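Local coordinates for universal stress protein (Mycobacterium smegmatis, PDB 5AHW) that binds cyclic AMP as a homodimeric member of the universal stress protein family and probably takes part in nucleotide signalling, at residues B[3-8]-B[107-112]; B[32-37]-B[83-88]. All coordinates share one frame; numbering follows the deposited sequence.

Contact 1: B[3-8]-B[107-112]; sequences AYQTVV and KADLLV
Asp-109 reaches across to the chain at Gln-5 and Thr-6 and takes two backbone N-H groups on one carboxylate oxygen. Gln-5 N lies 2.7 Å from Asp-109 OD2 and sits above the carboxylate plane. Thr-6 N lies 2.8 Å from the same OD2, on its anti lone pair, away from OD1. CG of Asp-109 stands beside its own backbone N (chi1 -58°), on the side of Gln-5 and Thr-6. Asp-109 N returns a bond to Thr-6 O. The strands then run parallel: Val-8 N donates to Leu-110 O, and Val-112 N to Val-8 O at 2.7 Å.

The tight part lies on both faces of this pair. On one, Leu-110 CB sits over the centre of the Tyr-4 ring, 4.0 Å from the centroid, a CH-pi contact. Leu-110 CD2 meets Tyr-4 CE2 at 3.8 Å, and Val-7 CG1 touches Val-112 CG2. On the other, Val-8 and Leu-111 lie side by side, with Val-8 CG1 3.6 Å from Leu-111 CD1. Val-8 CG2 rests on Ala-108 CB. The looser side is ahead of the strands, where Gln-5 and Lys-107 are exposed. Lys-107 ends helix 95-105 in a Schellman motif and the end of its side chain leads away.

Tyr-4 OH is hydrogen-bonded to Asp-140 OD2, and Arg-23 of the second subunit makes a cation-pi contact with the ring. The Val-112 side chain is about 7 Å from the bound cyclic AMP. The pair is central in the parallel alpha/beta sheet of the universal stress protein fold, between strands 34-41 and 140-144. Helix 95-105 packs on the Val-8 and Leu-111 face.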
ATOM      1  N   ALA B   3     -14.564  -0.380  -4.858  1.00 56.64           N
ATOM      2  CA  ALA B   3     -13.711   0.788  -4.805  1.00 53.28           C
ATOM      3  C   ALA B   3     -13.479   1.395  -3.386  1.00 50.06           C
ATOM      4  O   ALA B   3     -14.365   1.467  -2.519  1.00 49.10           O
ATOM      5  CB  ALA B   3     -14.212   1.845  -5.786  1.00 55.49           C
ATOM      6  N   TYR B   4     -12.247   1.783  -3.141  1.00 44.57           N
ATOM      7  CA  TYR B   4     -11.936   2.545  -1.965  1.00 42.77           C
ATOM      8  C   TYR B   4     -12.871   3.792  -1.925  1.00 44.06           C
ATOM      9  O   TYR B   4     -12.917   4.562  -2.899  1.00 43.32           O
ATOM     10  CB  TYR B   4     -10.453   2.961  -1.997  1.00 39.17           C
ATOM     11  CG  TYR B   4      -9.423   1.837  -1.841  1.00 37.30           C
ATOM     12  CD1 TYR B   4      -9.655   0.722  -1.034  1.00 36.02           C
ATOM     13  CD2 TYR B   4      -8.170   1.921  -2.454  1.00 36.55           C
ATOM     14  CE1 TYR B   4      -8.685  -0.263  -0.858  1.00 35.17           C
ATOM     15  CE2 TYR B   4      -7.190   0.943  -2.239  1.00 34.71           C
ATOM     16  CZ  TYR B   4      -7.439  -0.126  -1.431  1.00 34.38           C
ATOM     17  OH  TYR B   4      -6.481  -1.118  -1.253  1.00 34.08           O
ATOM     18  N   GLN B   5     -13.579   3.964  -0.803  1.00 43.66           N
ATOM     19  CA  GLN B   5     -14.443   5.112  -0.544  1.00 46.27           C
ATOM     20  C   GLN B   5     -13.766   6.150   0.378  1.00 43.39           C
ATOM     21  O   GLN B   5     -14.061   7.360   0.328  1.00 42.54           O
ATOM     22  CB  GLN B   5     -15.756   4.648   0.138  1.00 51.42           C
ATOM     23  CG  GLN B   5     -16.625   3.616  -0.610  1.00 57.29           C
ATOM     24  CD  GLN B   5     -18.061   3.487  -0.019  1.00 62.37           C
ATOM     25  OE1 GLN B   5     -18.254   2.904   1.037  1.00 65.39           O
ATOM     26  NE2 GLN B   5     -19.054   4.046  -0.710  1.00 63.82           N
ATOM     27  N   THR B   6     -12.875   5.684   1.237  1.00 39.67           N
ATOM     28  CA  THR B   6     -12.302   6.554   2.265  1.00 38.68           C
ATOM     29  C   THR B   6     -10.830   6.237   2.481  1.00 34.80           C
ATOM     30  O   THR B   6     -10.495   5.172   2.922  1.00 33.36           O
ATOM     31  CB  THR B   6     -13.082   6.407   3.595  1.00 38.81           C
ATOM     32  OG1 THR B   6     -14.470   6.728   3.407  1.00 41.52           O
ATOM     33  CG2 THR B   6     -12.530   7.355   4.651  1.00 39.32           C
ATOM     34  N   VAL B   7      -9.971   7.184   2.174  1.00 33.67           N
ATOM     35  CA  VAL B   7      -8.535   6.961   2.254  1.00 32.82           C
ATOM     36  C   VAL B   7      -7.984   7.908   3.321  1.00 32.56           C
ATOM     37  O   VAL B   7      -8.312   9.075   3.334  1.00 34.35           O
ATOM     38  CB  VAL B   7      -7.873   7.290   0.944  1.00 31.78           C
ATOM     39  CG1 VAL B   7      -6.396   7.108   1.028  1.00 30.61           C
ATOM     40  CG2 VAL B   7      -8.407   6.428  -0.196  1.00 33.00           C
ATOM     41  N   VAL B   8      -7.170   7.375   4.203  1.00 31.34           N
ATOM     42  CA  VAL B   8      -6.491   8.153   5.204  1.00 30.44           C
ATOM     43  C   VAL B   8      -5.000   8.220   4.937  1.00 28.72           C
ATOM     44  O   VAL B   8      -4.390   7.188   4.740  1.00 27.94           O
ATOM     45  CB  VAL B   8      -6.693   7.535   6.595  1.00 31.05           C
ATOM     46  CG1 VAL B   8      -5.852   8.301   7.615  1.00 30.62           C
ATOM     47  CG2 VAL B   8      -8.169   7.674   7.041  1.00 32.61           C
ATOM     48  N   LYS B 107     -13.831   4.171   9.408  1.00 42.77           N
ATOM     49  CA  LYS B 107     -14.042   2.984   8.597  1.00 44.22           C
ATOM     50  C   LYS B 107     -13.250   3.092   7.289  1.00 41.34           C
ATOM     51  O   LYS B 107     -13.763   2.866   6.194  1.00 41.79           O
ATOM     52  CB  LYS B 107     -15.526   2.760   8.394  1.00 49.44           C
ATOM     53  CG  LYS B 107     -16.201   2.424   9.733  1.00 53.85           C
ATOM     54  CD  LYS B 107     -17.730   2.230   9.650  1.00 61.21           C
ATOM     55  CE  LYS B 107     -18.360   2.375  11.058  1.00 64.86           C
ATOM     56  NZ  LYS B 107     -19.691   3.073  11.013  1.00 70.59           N
ATOM     57  N   ALA B 108     -11.979   3.429   7.412  1.00 37.24           N
ATOM     58  CA  ALA B 108     -11.164   3.694   6.221  1.00 37.18           C
ATOM     59  C   ALA B 108     -10.948   2.411   5.415  1.00 35.81           C
ATOM     60  O   ALA B 108     -10.841   1.352   5.974  1.00 35.50           O
ATOM     61  CB  ALA B 108      -9.833   4.243   6.628  1.00 36.13           C
ATOM     62  N   ASP B 109     -10.920   2.519   4.100  1.00 36.01           N
ATOM     63  CA  ASP B 109     -10.693   1.388   3.239  1.00 35.23           C
ATOM     64  C   ASP B 109      -9.212   1.298   3.001  1.00 33.66           C
ATOM     65  O   ASP B 109      -8.700   0.239   2.639  1.00 33.43           O
ATOM     66  CB  ASP B 109     -11.378   1.632   1.895  1.00 37.79           C
ATOM     67  CG  ASP B 109     -12.830   1.870   2.036  1.00 40.19           C
ATOM     68  OD1 ASP B 109     -13.486   0.952   2.545  1.00 43.05           O
ATOM     69  OD2 ASP B 109     -13.328   2.955   1.686  1.00 41.63           O
ATOM     70  N   LEU B 110      -8.515   2.416   3.147  1.00 31.60           N
ATOM     71  CA  LEU B 110      -7.075   2.406   2.955  1.00 30.69           C
ATOM     72  C   LEU B 110      -6.380   3.477   3.800  1.00 29.53           C
ATOM     73  O   LEU B 110      -6.837   4.615   3.926  1.00 31.09           O
ATOM     74  CB  LEU B 110      -6.770   2.655   1.479  1.00 30.09           C
ATOM     75  CG  LEU B 110      -5.302   2.803   1.056  1.00 30.37           C
ATOM     76  CD1 LEU B 110      -4.658   1.436   1.075  1.00 29.49           C
ATOM     77  CD2 LEU B 110      -5.166   3.451  -0.313  1.00 30.86           C
ATOM     78  N   LEU B 111      -5.241   3.100   4.319  1.00 27.66           N
ATOM     79  CA  LEU B 111      -4.397   3.982   5.070  1.00 27.09           C
ATOM     80  C   LEU B 111      -3.042   4.118   4.360  1.00 26.04           C
ATOM     81  O   LEU B 111      -2.430   3.129   4.010  1.00 25.63           O
ATOM     82  CB  LEU B 111      -4.241   3.300   6.425  1.00 27.82           C
ATOM     83  CG  LEU B 111      -3.451   3.949   7.511  1.00 29.60           C
ATOM     84  CD1 LEU B 111      -3.627   5.472   7.577  1.00 31.54           C
ATOM     85  CD2 LEU B 111      -3.979   3.254   8.735  1.00 31.09           C
ATOM     86  N   VAL B 112      -2.583   5.338   4.113  1.00 25.53           N
ATOM     87  CA  VAL B 112      -1.388   5.568   3.373  1.00 24.75           C
ATOM     88  C   VAL B 112      -0.320   6.239   4.250  1.00 24.30           C
ATOM     89  O   VAL B 112      -0.564   7.240   4.954  1.00 24.31           O
ATOM     90  CB  VAL B 112      -1.719   6.483   2.196  1.00 26.68           C
ATOM     91  CG1 VAL B 112      -0.506   6.708   1.286  1.00 26.50           C
ATOM     92  CG2 VAL B 112      -2.845   5.868   1.390  1.00 27.91           C
TER

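Contact 2: B[32-37]-B[83-88]; sequences NAKLII and ATDIEE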
ATOM      1  N   ASN B  32     -12.634   8.024  -6.753  1.00 51.23           N
ATOM      2  CA  ASN B  32     -13.640   8.936  -6.312  1.00 52.58           C
ATOM      3  C   ASN B  32     -13.879   8.871  -4.799  1.00 49.99           C
ATOM      4  O   ASN B  32     -15.011   8.788  -4.366  1.00 49.21           O
ATOM      5  CB  ASN B  32     -14.923   8.576  -7.038  1.00 60.59           C
ATOM      6  CG  ASN B  32     -15.764   9.771  -7.327  1.00 64.79           C
ATOM      7  OD1 ASN B  32     -15.257  10.892  -7.430  1.00 68.06           O
ATOM      8  ND2 ASN B  32     -17.059   9.548  -7.481  1.00 72.58           N
ATOM      9  N   ALA B  33     -12.804   8.852  -3.989  1.00 46.81           N
ATOM     10  CA  ALA B  33     -12.944   8.715  -2.537  1.00 44.64           C
ATOM     11  C   ALA B  33     -12.757   9.992  -1.751  1.00 43.44           C
ATOM     12  O   ALA B  33     -12.110  10.940  -2.183  1.00 44.11           O
ATOM     13  CB  ALA B  33     -12.021   7.639  -2.013  1.00 43.40           C
ATOM     14  N   LYS B  34     -13.312   9.989  -0.554  1.00 43.32           N
ATOM     15  CA  LYS B  34     -12.958  10.983   0.426  1.00 43.39           C
ATOM     16  C   LYS B  34     -11.485  10.745   0.844  1.00 40.29           C
ATOM     17  O   LYS B  34     -11.126   9.627   1.214  1.00 38.07           O
ATOM     18  CB  LYS B  34     -13.883  10.830   1.622  1.00 46.31           C
ATOM     19  CG  LYS B  34     -13.665  11.844   2.726  1.00 49.84           C
ATOM     20  CD  LYS B  34     -14.838  11.828   3.715  1.00 57.64           C
ATOM     21  CE  LYS B  34     -14.485  12.602   4.993  1.00 64.46           C
ATOM     22  NZ  LYS B  34     -15.684  13.083   5.766  1.00 70.58           N
ATOM     23  N   LEU B  35     -10.671  11.794   0.780  1.00 38.11           N
ATOM     24  CA  LEU B  35      -9.385  11.795   1.404  1.00 37.25           C
ATOM     25  C   LEU B  35      -9.337  12.544   2.772  1.00 36.11           C
ATOM     26  O   LEU B  35      -9.775  13.716   2.892  1.00 38.00           O
ATOM     27  CB  LEU B  35      -8.397  12.430   0.495  1.00 37.26           C
ATOM     28  CG  LEU B  35      -6.960  12.430   0.983  1.00 36.60           C
ATOM     29  CD1 LEU B  35      -6.349  11.065   0.920  1.00 35.77           C
ATOM     30  CD2 LEU B  35      -6.138  13.362   0.096  1.00 38.05           C
ATOM     31  N   ILE B  36      -8.767  11.872   3.770  1.00 34.11           N
ATOM     32  CA  ILE B  36      -8.585  12.437   5.105  1.00 33.88           C
ATOM     33  C   ILE B  36      -7.074  12.574   5.315  1.00 33.17           C
ATOM     34  O   ILE B  36      -6.339  11.587   5.308  1.00 31.61           O
ATOM     35  CB  ILE B  36      -9.278  11.564   6.166  1.00 34.56           C
ATOM     36  CG1 ILE B  36     -10.792  11.516   5.908  1.00 37.52           C
ATOM     37  CG2 ILE B  36      -9.087  12.142   7.568  1.00 34.94           C
ATOM     38  CD1 ILE B  36     -11.594  10.602   6.821  1.00 38.01           C
ATOM     39  N   ILE B  37      -6.605  13.807   5.436  1.00 33.49           N
ATOM     40  CA  ILE B  37      -5.209  14.034   5.732  1.00 33.61           C
ATOM     41  C   ILE B  37      -5.092  14.203   7.243  1.00 33.60           C
ATOM     42  O   ILE B  37      -5.739  15.086   7.835  1.00 34.32           O
ATOM     43  CB  ILE B  37      -4.683  15.297   5.002  1.00 34.66           C
ATOM     44  CG1 ILE B  37      -5.008  15.243   3.501  1.00 34.76           C
ATOM     45  CG2 ILE B  37      -3.171  15.487   5.242  1.00 33.55           C
ATOM     46  CD1 ILE B  37      -4.531  16.441   2.692  1.00 36.06           C
ATOM     47  N   ALA B  83      -7.504  14.980  -6.043  1.00 46.26           N
ATOM     48  CA  ALA B  83      -8.567  14.785  -5.052  1.00 46.38           C
ATOM     49  C   ALA B  83      -9.433  16.052  -4.905  1.00 49.15           C
ATOM     50  O   ALA B  83      -8.922  17.168  -4.961  1.00 51.17           O
ATOM     51  CB  ALA B  83      -7.955  14.396  -3.718  1.00 44.41           C
ATOM     52  N   THR B  84     -10.734  15.865  -4.727  1.00 50.52           N
ATOM     53  CA  THR B  84     -11.677  16.946  -4.585  1.00 54.49           C
ATOM     54  C   THR B  84     -12.474  16.873  -3.288  1.00 55.99           C
ATOM     55  O   THR B  84     -13.117  17.855  -2.909  1.00 61.63           O
ATOM     56  CB  THR B  84     -12.724  16.924  -5.727  1.00 58.06           C
ATOM     57  OG1 THR B  84     -13.336  15.628  -5.761  1.00 58.23           O
ATOM     58  CG2 THR B  84     -12.075  17.233  -7.112  1.00 58.16           C
ATOM     59  N   ASP B  85     -12.504  15.723  -2.628  1.00 53.06           N
ATOM     60  CA  ASP B  85     -13.162  15.627  -1.348  1.00 51.80           C
ATOM     61  C   ASP B  85     -12.127  15.381  -0.205  1.00 47.63           C
ATOM     62  O   ASP B  85     -11.868  14.243   0.158  1.00 45.28           O
ATOM     63  CB  ASP B  85     -14.158  14.493  -1.415  1.00 53.10           C
ATOM     64  CG  ASP B  85     -14.902  14.317  -0.124  1.00 54.61           C
ATOM     65  OD1 ASP B  85     -14.729  15.183   0.749  1.00 54.09           O
ATOM     66  OD2 ASP B  85     -15.657  13.328   0.007  1.00 56.33           O
ATOM     67  N   ILE B  86     -11.599  16.461   0.377  1.00 46.97           N
ATOM     68  CA  ILE B  86     -10.467  16.424   1.322  1.00 45.64           C
ATOM     69  C   ILE B  86     -10.831  17.002   2.679  1.00 45.40           C
ATOM     70  O   ILE B  86     -11.410  18.081   2.789  1.00 46.68           O
ATOM     71  CB  ILE B  86      -9.293  17.240   0.765  1.00 45.69           C
ATOM     72  CG1 ILE B  86      -8.936  16.737  -0.636  1.00 45.87           C
ATOM     73  CG2 ILE B  86      -8.097  17.182   1.696  1.00 43.76           C
ATOM     74  CD1 ILE B  86      -8.119  17.719  -1.439  1.00 47.18           C
ATOM     75  N   GLU B  87     -10.454  16.287   3.725  1.00 44.43           N
ATOM     76  CA  GLU B  87     -10.787  16.656   5.081  1.00 44.12           C
ATOM     77  C   GLU B  87      -9.442  16.741   5.782  1.00 41.66           C
ATOM     78  O   GLU B  87      -8.591  15.900   5.501  1.00 40.06           O
ATOM     79  CB  GLU B  87     -11.638  15.550   5.642  1.00 46.63           C
ATOM     80  CG  GLU B  87     -12.228  15.773   7.021  1.00 51.48           C
ATOM     81  CD  GLU B  87     -13.176  14.640   7.452  1.00 53.90           C
ATOM     82  OE1 GLU B  87     -14.317  14.636   6.943  1.00 56.67           O
ATOM     83  OE2 GLU B  87     -12.774  13.756   8.288  1.00 55.67           O
ATOM     84  N   GLU B  88      -9.197  17.757   6.620  1.00 40.51           N
ATOM     85  CA  GLU B  88      -7.927  17.808   7.401  1.00 38.81           C
ATOM     86  C   GLU B  88      -8.228  17.416   8.879  1.00 39.39           C
ATOM     87  O   GLU B  88      -9.242  17.898   9.451  1.00 40.33           O
ATOM     88  CB  GLU B  88      -7.330  19.205   7.343  1.00 39.67           C
ATOM     89  CG  GLU B  88      -7.099  19.809   5.979  1.00 40.95           C
ATOM     90  CD  GLU B  88      -6.749  21.279   6.060  1.00 43.71           C
ATOM     91  OE1 GLU B  88      -6.544  21.771   7.162  1.00 46.95           O
ATOM     92  OE2 GLU B  88      -6.675  21.990   5.051  1.00 46.62           O
TER
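Strands 34-37 and 86-88, the edge pair of the sheet within this chain, run parallel, their axes 4.7 Å apart at closest approach and 21° from each other, with Leu-35, Ile-36 and Ile-37 level with Ile-86, Glu-87 and Glu-88. Leu-35 N donates to Asp-85 O at 2.8 Å. Glu-87 N donates to Leu-35 O, and Ile-37 N to Glu-87 O.

On one face Ile-37 CD1 meets Ile-86 CG2 at 3.8 Å. Leu-35 CD2 lies more loosely against Ala-83 CB, at 4.3 Å. Helix 65-80 packs on Leu-35 and Ile-37. Glu-88 OE2 is hydrogen-bonded to Asn-75 ND2 of that helix.

On the other face Ile-36 and Glu-87 lie side by side, with Ile-36 CD1 3.7 Å from Glu-87 OE2. Lys-34 CB passes Asp-85 OD2 at 3.5 Å. CG of Lys-34 is anti to the backbone N (chi1 -178°), and the chain runs on extended to Glu-87. The two form a salt bridge, but the modelled place of Glu-87 OE1 is doubtful.

Apolar packing therefore joins the strands to helices 65-80 and 15-31 on one face. On the other, the Lys-34 ammonium would, wherever OE1 truly lies, partly offset the negative charge of Glu-87 and Asp-85.

From the N terminus, the chain first lays down strand 6-10, then helix 15-31 and strand 34-41. Helix 65-80 leads to strand 86-92, where contact 2 closes the shorter loop. Helix 95-105 then returns the chain to strand 110-114, and contact 1 closes the longer loop. Contact 2 thus lies wholly within the span of contact 1. The two meet between neighbouring strands 6-10 and 34-41, with Val-7 N 2.9 Å from Lys-34 O, probably hydrogen-bonded. Together they tie four strands of the five-stranded sheet in the order 86-92, 34-41, 6-10, 110-114. Gly-10 and Gly-114, further along two of these strands, bind cyclic AMP.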